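Local coordinates for envelopment polyprotein (Bovine Schmallenberg virus BH80/Germany/2011, PDB 7A56) that probably drives fusion of the viral envelope with a host membrane during entry, as the class II fusion glycoprotein Gc, here in its postfusion conformation, at residues A[33-38]-A[223-227]; A[100-105]-A[201-206]. All coordinates share one frame; numbering follows the deposited sequence.

Contact 1: residues A[33-38]-A[223-227]; sequences DIANDL and SDRIQ
The carboxylate of Asp37 reaches out from the helix and takes the turn at Ser223-Arg225 with both oxygens. OD1 accepts the backbone N of Asp224 on its syn lone pair at 3.0 Å, a nearly straight bond (164°), and OD2 takes the backbone N of Arg225, also on its syn lone pair, at 2.9 Å but along a more bent line. The group gets there because CG of Asp37 lies anti to the N of its own residue (chi1 -168°), which carries it off the helix flank. OD2 has a second donor: NH1 of Arg225 comes in from above the carboxylate plane at 2.9 Å, making a salt bridge in which carboxylate and guanidinium stand almost perpendicular, 79° apart. Helix 23-40 is thus pinned to the turn that leads into strand 226-231 in a class II fusion protein otherwise built largely of strands. On the inner, apolar side, CG2 of Ile34 meets CD1 of Ile226 at 4.1 Å; side chains of strand 197-206 and of the neighbouring strand 335-343 complete this layer. Toward solvent the fit is looser: CB of Asp33 sits over one guanidinium face, 3.9 Å from NH2 of Arg225, and a water links OD2 of Asp33 to that same nitrogen.

Contact 2: residues A[100-105]-A[201-206]; sequences FSIIIY and EVCITM
Ile103 and Thr205 form a hydrogen-bonded pair of an antiparallel beta ladder between strands 98-134 and 197-206, N of each bonding to O of the other at 2.8 Å. Tyr105 and Cys203 repeat the pattern two residues on, with Ile104 and Ile204 as the non-hydrogen-bonded pair between them. Those two isoleucines share a face with Ile102 and run side by side; CD1 of Ile104 and CD1 of Ile204 are pressed together at 3.4 Å, tighter than usual for carbon atoms. On its other flank, CG2 of Ile204 rests 3.7 Å from CG2 of Ile102. Strand 335-343 packs against this face. Met206, near the ladder's end, has CG beside Ile102 CG1; with its chain extended to SD (chi2 -170°), the sulfur makes an oblique Met-aromatic contact, 5.3 Å from the centre of the Phe100 ring.

The other face carries Ile103 and Tyr105 with Thr205 and Cys203. Tyr105 can be followed outward: CB lies 3.7 Å from Thr205 OG1, CG passes that oxygen slightly farther off, and the ring presents its CD2 edge to it, OG1 lying near the ring plane, while CD2 also touches Cys203 CB. The ring then runs on to OH, which has a weak hydrogen bond to Arg107. Thr205 OG1 itself is hydrogen-bonded to Ser210, and Cys203 is disulfide-bonded to Cys212. Cys203 SG stands oblique to the tyrosine ring, 5.0 Å from its centre.

In the fold
Contacts 1 and 2 lie about 12 Å apart, centre to centre, and share one apolar layer: helix 23-40 rests on the strand pair of contact 2. Ile34 makes two of the bridging contacts, with CG2 3.5 Å from CE of Met206 and CD1 3.8 Å from CZ of Phe100. Farther along the helix, CD1 of Leu38 approaches CB of Ile204 at 3.7 Å, and from the strand side of contact 1 CG2 of Ile226 meets CD1 of Ile204 at 3.8 Å. Ile204 is therefore touched from both segments of contact 1. A bound sodium ion lies about 5 Å from the side chain of Ser101, in contact 2.

Contact 1: residues A[33-38]-A[223-227]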
ATOM      1  N   ASP A  33      35.401  17.687 -23.346  1.00 36.33           N
ATOM      2  CA  ASP A  33      35.866  17.375 -21.998  1.00 35.82           C
ATOM      3  C   ASP A  33      34.769  16.717 -21.158  1.00 31.56           C
ATOM      4  O   ASP A  33      35.019  15.731 -20.444  1.00 30.58           O
ATOM      5  CB  ASP A  33      36.353  18.657 -21.334  1.00 32.92           C
ATOM      6  CG  ASP A  33      37.726  19.097 -21.844  1.00 39.38           C
ATOM      7  OD1 ASP A  33      38.404  18.339 -22.571  1.00 42.80           O
ATOM      8  OD2 ASP A  33      38.102  20.227 -21.538  1.00 39.17           O
ATOM      9  N   ILE A  34      33.565  17.305 -21.154  1.00 32.25           N
ATOM     10  CA  ILE A  34      32.432  16.676 -20.456  1.00 30.90           C
ATOM     11  C   ILE A  34      32.151  15.277 -20.991  1.00 31.11           C
ATOM     12  O   ILE A  34      31.952  14.330 -20.219  1.00 29.55           O
ATOM     13  CB  ILE A  34      31.175  17.557 -20.544  1.00 31.09           C
ATOM     14  CG1 ILE A  34      31.430  18.876 -19.828  1.00 34.52           C
ATOM     15  CG2 ILE A  34      29.950  16.779 -19.971  1.00 31.07           C
ATOM     16  CD1 ILE A  34      30.515  20.071 -20.261  1.00 35.03           C
ATOM     17  N   ALA A  35      32.048  15.134 -22.316  1.00 33.38           N
ATOM     18  CA  ALA A  35      31.722  13.831 -22.881  1.00 31.93           C
ATOM     19  C   ALA A  35      32.755  12.808 -22.468  1.00 34.05           C
ATOM     20  O   ALA A  35      32.414  11.671 -22.113  1.00 35.37           O
ATOM     21  CB  ALA A  35      31.642  13.887 -24.421  1.00 33.35           C
ATOM     22  N   ASN A  36      34.037  13.203 -22.499  1.00 32.60           N
ATOM     23  CA  ASN A  36      35.072  12.235 -22.183  1.00 36.56           C
ATOM     24  C   ASN A  36      35.019  11.834 -20.715  1.00 34.81           C
ATOM     25  O   ASN A  36      35.234  10.666 -20.372  1.00 39.31           O
ATOM     26  CB  ASN A  36      36.429  12.830 -22.551  1.00 43.19           C
ATOM     27  CG  ASN A  36      37.566  12.039 -21.998  1.00 47.71           C
ATOM     28  OD1 ASN A  36      37.821  10.924 -22.440  1.00 51.18           O
ATOM     29  ND2 ASN A  36      38.252  12.594 -20.995  1.00 48.53           N
ATOM     30  N   ASP A  37      34.770  12.805 -19.836  1.00 35.43           N
ATOM     31  CA  ASP A  37      34.616  12.558 -18.397  1.00 32.08           C
ATOM     32  C   ASP A  37      33.481  11.578 -18.133  1.00 33.05           C
ATOM     33  O   ASP A  37      33.616  10.593 -17.378  1.00 31.03           O
ATOM     34  CB  ASP A  37      34.335  13.923 -17.750  1.00 31.83           C
ATOM     35  CG  ASP A  37      34.429  13.944 -16.233  1.00 33.55           C
ATOM     36  OD1 ASP A  37      34.688  12.909 -15.578  1.00 31.58           O
ATOM     37  OD2 ASP A  37      34.198  15.045 -15.676  1.00 33.62           O
ATOM     38  N   LEU A  38      32.337  11.843 -18.750  1.00 31.55           N
ATOM     39  CA  LEU A  38      31.161  10.984 -18.538  1.00 28.45           C
ATOM     40  C   LEU A  38      31.411   9.580 -19.059  1.00 30.78           C
ATOM     41  O   LEU A  38      31.145   8.582 -18.372  1.00 30.50           O
ATOM     42  CB  LEU A  38      29.953  11.629 -19.208  1.00 25.85           C
ATOM     43  CG  LEU A  38      29.437  12.939 -18.552  1.00 28.86           C
ATOM     44  CD1 LEU A  38      28.235  13.452 -19.315  1.00 28.91           C
ATOM     45  CD2 LEU A  38      28.999  12.746 -17.103  1.00 28.36           C
ATOM     46  N   SER A 223      31.204  11.577 -11.735  1.00 29.32           N
ATOM     47  CA  SER A 223      32.274  11.913 -12.655  1.00 30.42           C
ATOM     48  C   SER A 223      33.007  13.102 -12.045  1.00 29.70           C
ATOM     49  O   SER A 223      32.616  13.601 -10.973  1.00 28.00           O
ATOM     50  CB  SER A 223      31.739  12.239 -14.062  1.00 30.10           C
ATOM     51  OG  SER A 223      30.934  13.425 -14.044  1.00 29.22           O
ATOM     52  N   ASP A 224      34.046  13.586 -12.731  1.00 29.72           N
ATOM     53  CA  ASP A 224      34.808  14.706 -12.172  1.00 32.07           C
ATOM     54  C   ASP A 224      33.983  15.983 -12.164  1.00 31.16           C
ATOM     55  O   ASP A 224      33.967  16.711 -11.170  1.00 32.33           O
ATOM     56  CB  ASP A 224      36.108  14.912 -12.954  1.00 34.57           C
ATOM     57  CG  ASP A 224      37.047  13.739 -12.807  1.00 38.44           C
ATOM     58  OD1 ASP A 224      36.996  13.071 -11.752  1.00 40.90           O
ATOM     59  OD2 ASP A 224      37.800  13.460 -13.735  1.00 42.82           O
ATOM     60  N   ARG A 225      33.278  16.265 -13.258  1.00 27.93           N
ATOM     61  CA  ARG A 225      32.519  17.510 -13.380  1.00 26.09           C
ATOM     62  C   ARG A 225      31.070  17.412 -12.911  1.00 25.49           C
ATOM     63  O   ARG A 225      30.487  18.432 -12.473  1.00 28.84           O
ATOM     64  CB  ARG A 225      32.527  17.948 -14.848  1.00 22.26           C
ATOM     65  CG  ARG A 225      33.933  18.347 -15.334  1.00 24.62           C
ATOM     66  CD  ARG A 225      34.001  18.281 -16.853  1.00 29.60           C
ATOM     67  NE  ARG A 225      35.314  18.713 -17.288  1.00 28.94           N
ATOM     68  CZ  ARG A 225      36.396  17.938 -17.277  1.00 29.25           C
ATOM     69  NH1 ARG A 225      36.303  16.678 -16.891  1.00 29.65           N
ATOM     70  NH2 ARG A 225      37.584  18.437 -17.668  1.00 34.49           N
ATOM     71  N   ILE A 226      30.446  16.237 -13.021  1.00 23.81           N
ATOM     72  CA  ILE A 226      29.008  16.132 -12.765  1.00 23.00           C
ATOM     73  C   ILE A 226      28.714  14.962 -11.845  1.00 23.42           C
ATOM     74  O   ILE A 226      29.193  13.838 -12.063  1.00 26.01           O
ATOM     75  CB  ILE A 226      28.195  16.001 -14.067  1.00 25.54           C
ATOM     76  CG1 ILE A 226      28.498  17.184 -15.027  1.00 25.70           C
ATOM     77  CG2 ILE A 226      26.667  15.819 -13.720  1.00 23.02           C
ATOM     78  CD1 ILE A 226      27.934  16.902 -16.434  1.00 25.35           C
ATOM     79  N   GLN A 227      27.989  15.239 -10.769  1.00 22.75           N
ATOM     80  CA  GLN A 227      27.540  14.160  -9.894  1.00 23.69           C
ATOM     81  C   GLN A 227      26.020  14.149  -9.841  1.00 22.19           C
ATOM     82  O   GLN A 227      25.378  15.207  -9.836  1.00 24.76           O
ATOM     83  CB  GLN A 227      28.137  14.322  -8.464  1.00 25.06           C
ATOM     84  CG  GLN A 227      29.654  14.229  -8.408  1.00 25.46           C
ATOM     85  CD  GLN A 227      30.238  15.517  -8.482  1.00 31.75           C
ATOM     86  OE1 GLN A 227      29.841  16.427  -7.729  1.00 34.35           O
ATOM     87  NE2 GLN A 227      31.224  15.674  -9.403  1.00 32.93           N
TER
HETATM   88  O   HOH W   1      37.428  21.212 -19.104  1.00 42.43           O

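Contact 2: residues A[100-105]-A[201-206]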
ATOM      1  N   PHE A 100      26.775  27.187 -23.909  1.00 35.97           N
ATOM      2  CA  PHE A 100      25.979  26.037 -24.343  1.00 36.64           C
ATOM      3  C   PHE A 100      25.101  25.610 -23.187  1.00 35.26           C
ATOM      4  O   PHE A 100      25.152  26.197 -22.108  1.00 32.26           O
ATOM      5  CB  PHE A 100      26.840  24.866 -24.861  1.00 38.32           C
ATOM      6  CG  PHE A 100      27.798  24.301 -23.832  1.00 36.96           C
ATOM      7  CD1 PHE A 100      29.059  24.854 -23.685  1.00 38.50           C
ATOM      8  CD2 PHE A 100      27.449  23.197 -23.063  1.00 36.75           C
ATOM      9  CE1 PHE A 100      29.948  24.372 -22.765  1.00 37.57           C
ATOM     10  CE2 PHE A 100      28.332  22.696 -22.094  1.00 34.78           C
ATOM     11  CZ  PHE A 100      29.603  23.285 -21.966  1.00 36.50           C
ATOM     12  N   SER A 101      24.325  24.542 -23.404  1.00 35.34           N
ATOM     13  CA  SER A 101      23.387  24.073 -22.400  1.00 37.71           C
ATOM     14  C   SER A 101      23.657  22.606 -22.055  1.00 32.17           C
ATOM     15  O   SER A 101      24.144  21.828 -22.891  1.00 33.23           O
ATOM     16  CB  SER A 101      21.952  24.245 -22.879  1.00 41.38           C
ATOM     17  OG  SER A 101      21.666  23.235 -23.816  1.00 46.51           O
ATOM     18  N   ILE A 102      23.428  22.283 -20.783  1.00 28.71           N
ATOM     19  CA  ILE A 102      23.421  20.917 -20.266  1.00 29.46           C
ATOM     20  C   ILE A 102      22.011  20.668 -19.771  1.00 29.38           C
ATOM     21  O   ILE A 102      21.487  21.459 -18.975  1.00 28.71           O
ATOM     22  CB  ILE A 102      24.440  20.738 -19.128  1.00 29.13           C
ATOM     23  CG1 ILE A 102      25.882  20.989 -19.633  1.00 34.73           C
ATOM     24  CG2 ILE A 102      24.343  19.378 -18.496  1.00 31.54           C
ATOM     25  CD1 ILE A 102      26.954  20.898 -18.534  1.00 35.81           C
ATOM     26  N   ILE A 103      21.414  19.564 -20.204  1.00 27.82           N
ATOM     27  CA  ILE A 103      20.064  19.175 -19.793  1.00 24.89           C
ATOM     28  C   ILE A 103      20.188  17.941 -18.911  1.00 24.76           C
ATOM     29  O   ILE A 103      20.926  17.005 -19.250  1.00 25.48           O
ATOM     30  CB  ILE A 103      19.192  18.933 -21.036  1.00 25.47           C
ATOM     31  CG1 ILE A 103      18.900  20.288 -21.729  1.00 26.30           C
ATOM     32  CG2 ILE A 103      17.859  18.181 -20.726  1.00 24.53           C
ATOM     33  CD1 ILE A 103      18.414  20.095 -23.192  1.00 31.76           C
ATOM     34  N   ILE A 104      19.545  17.966 -17.744  1.00 23.50           N
ATOM     35  CA  ILE A 104      19.431  16.779 -16.902  1.00 22.37           C
ATOM     36  C   ILE A 104      18.094  16.097 -17.223  1.00 24.46           C
ATOM     37  O   ILE A 104      17.020  16.685 -17.018  1.00 23.73           O
ATOM     38  CB  ILE A 104      19.511  17.137 -15.409  1.00 21.88           C
ATOM     39  CG1 ILE A 104      20.744  18.016 -15.081  1.00 23.69           C
ATOM     40  CG2 ILE A 104      19.343  15.868 -14.509  1.00 21.75           C
ATOM     41  CD1 ILE A 104      22.082  17.280 -15.374  1.00 25.40           C
ATOM     42  N   TYR A 105      18.147  14.869 -17.755  1.00 21.69           N
ATOM     43  CA  TYR A 105      16.956  14.295 -18.409  1.00 22.88           C
ATOM     44  C   TYR A 105      16.647  12.960 -17.737  1.00 22.68           C
ATOM     45  O   TYR A 105      17.502  12.066 -17.731  1.00 21.74           O
ATOM     46  CB  TYR A 105      17.227  14.179 -19.922  1.00 26.39           C
ATOM     47  CG  TYR A 105      16.344  13.202 -20.700  1.00 29.51           C
ATOM     48  CD1 TYR A 105      14.994  13.098 -20.441  1.00 25.91           C
ATOM     49  CD2 TYR A 105      16.877  12.426 -21.705  1.00 29.59           C
ATOM     50  CE1 TYR A 105      14.174  12.169 -21.165  1.00 29.33           C
ATOM     51  CE2 TYR A 105      16.101  11.519 -22.437  1.00 29.92           C
ATOM     52  CZ  TYR A 105      14.763  11.406 -22.163  1.00 31.39           C
ATOM     53  OH  TYR A 105      14.061  10.527 -22.900  1.00 33.93           O
ATOM     54  N   GLU A 201      16.485   5.606 -15.173  1.00 25.68           N
ATOM     55  CA  GLU A 201      17.636   5.960 -15.972  1.00 23.73           C
ATOM     56  C   GLU A 201      17.662   7.465 -16.130  1.00 23.48           C
ATOM     57  O   GLU A 201      16.641   8.088 -16.462  1.00 23.30           O
ATOM     58  CB  GLU A 201      17.567   5.259 -17.325  1.00 26.93           C
ATOM     59  CG  GLU A 201      18.761   5.612 -18.278  1.00 33.15           C
ATOM     60  CD  GLU A 201      18.504   5.067 -19.682  1.00 42.97           C
ATOM     61  OE1 GLU A 201      17.338   5.125 -20.138  1.00 51.15           O
ATOM     62  OE2 GLU A 201      19.439   4.556 -20.305  1.00 44.49           O
ATOM     63  N   VAL A 202      18.856   8.042 -15.991  1.00 24.24           N
ATOM     64  CA  VAL A 202      18.999   9.498 -16.083  1.00 25.71           C
ATOM     65  C   VAL A 202      20.124   9.807 -17.049  1.00 26.03           C
ATOM     66  O   VAL A 202      21.065   9.021 -17.193  1.00 26.18           O
ATOM     67  CB  VAL A 202      19.289  10.144 -14.711  1.00 26.51           C
ATOM     68  CG1 VAL A 202      18.164   9.828 -13.731  1.00 29.04           C
ATOM     69  CG2 VAL A 202      20.637   9.707 -14.196  1.00 27.84           C
ATOM     70  N   CYS A 203      19.990  10.929 -17.779  1.00 24.06           N
ATOM     71  CA  CYS A 203      20.939  11.269 -18.828  1.00 22.35           C
ATOM     72  C   CYS A 203      21.432  12.698 -18.646  1.00 23.36           C
ATOM     73  O   CYS A 203      20.713  13.567 -18.153  1.00 24.20           O
ATOM     74  CB  CYS A 203      20.360  11.197 -20.272  1.00 28.89           C
ATOM     75  SG  CYS A 203      19.662   9.546 -20.671  1.00 30.93           S
ATOM     76  N   ILE A 204      22.681  12.911 -19.036  1.00 22.67           N
ATOM     77  CA  ILE A 204      23.215  14.252 -19.301  1.00 22.29           C
ATOM     78  C   ILE A 204      23.034  14.496 -20.786  1.00 24.47           C
ATOM     79  O   ILE A 204      23.660  13.829 -21.623  1.00 26.25           O
ATOM     80  CB  ILE A 204      24.701  14.354 -18.925  1.00 25.16           C
ATOM     81  CG1 ILE A 204      24.932  13.927 -17.479  1.00 26.34           C
ATOM     82  CG2 ILE A 204      25.247  15.840 -19.117  1.00 22.50           C
ATOM     83  CD1 ILE A 204      24.210  14.803 -16.469  1.00 26.27           C
ATOM     84  N   THR A 205      22.231  15.485 -21.139  1.00 25.67           N
ATOM     85  CA  THR A 205      21.929  15.718 -22.545  1.00 29.41           C
ATOM     86  C   THR A 205      22.619  17.009 -22.993  1.00 31.23           C
ATOM     87  O   THR A 205      22.388  18.094 -22.427  1.00 30.74           O
ATOM     88  CB  THR A 205      20.419  15.750 -22.747  1.00 31.15           C
ATOM     89  OG1 THR A 205      19.915  14.425 -22.494  1.00 30.75           O
ATOM     90  CG2 THR A 205      20.010  16.181 -24.185  1.00 32.82           C
ATOM     91  N   MET A 206      23.536  16.868 -23.939  1.00 35.71           N
ATOM     92  CA  MET A 206      24.199  17.991 -24.576  1.00 41.57           C
ATOM     93  C   MET A 206      23.815  17.947 -26.048  1.00 48.06           C
ATOM     94  O   MET A 206      23.077  17.055 -26.493  1.00 55.28           O
ATOM     95  CB  MET A 206      25.715  17.949 -24.326  1.00 41.06           C
ATOM     96  CG  MET A 206      26.111  18.337 -22.840  1.00 40.09           C
ATOM     97  SD  MET A 206      27.924  18.542 -22.772  1.00 48.06           S
ATOM     98  CE  MET A 206      28.313  16.774 -23.098  1.00 47.98           C
TER
HETATM   99  O   HOH W   2      21.672  20.336 -24.145  1.00 31.91           O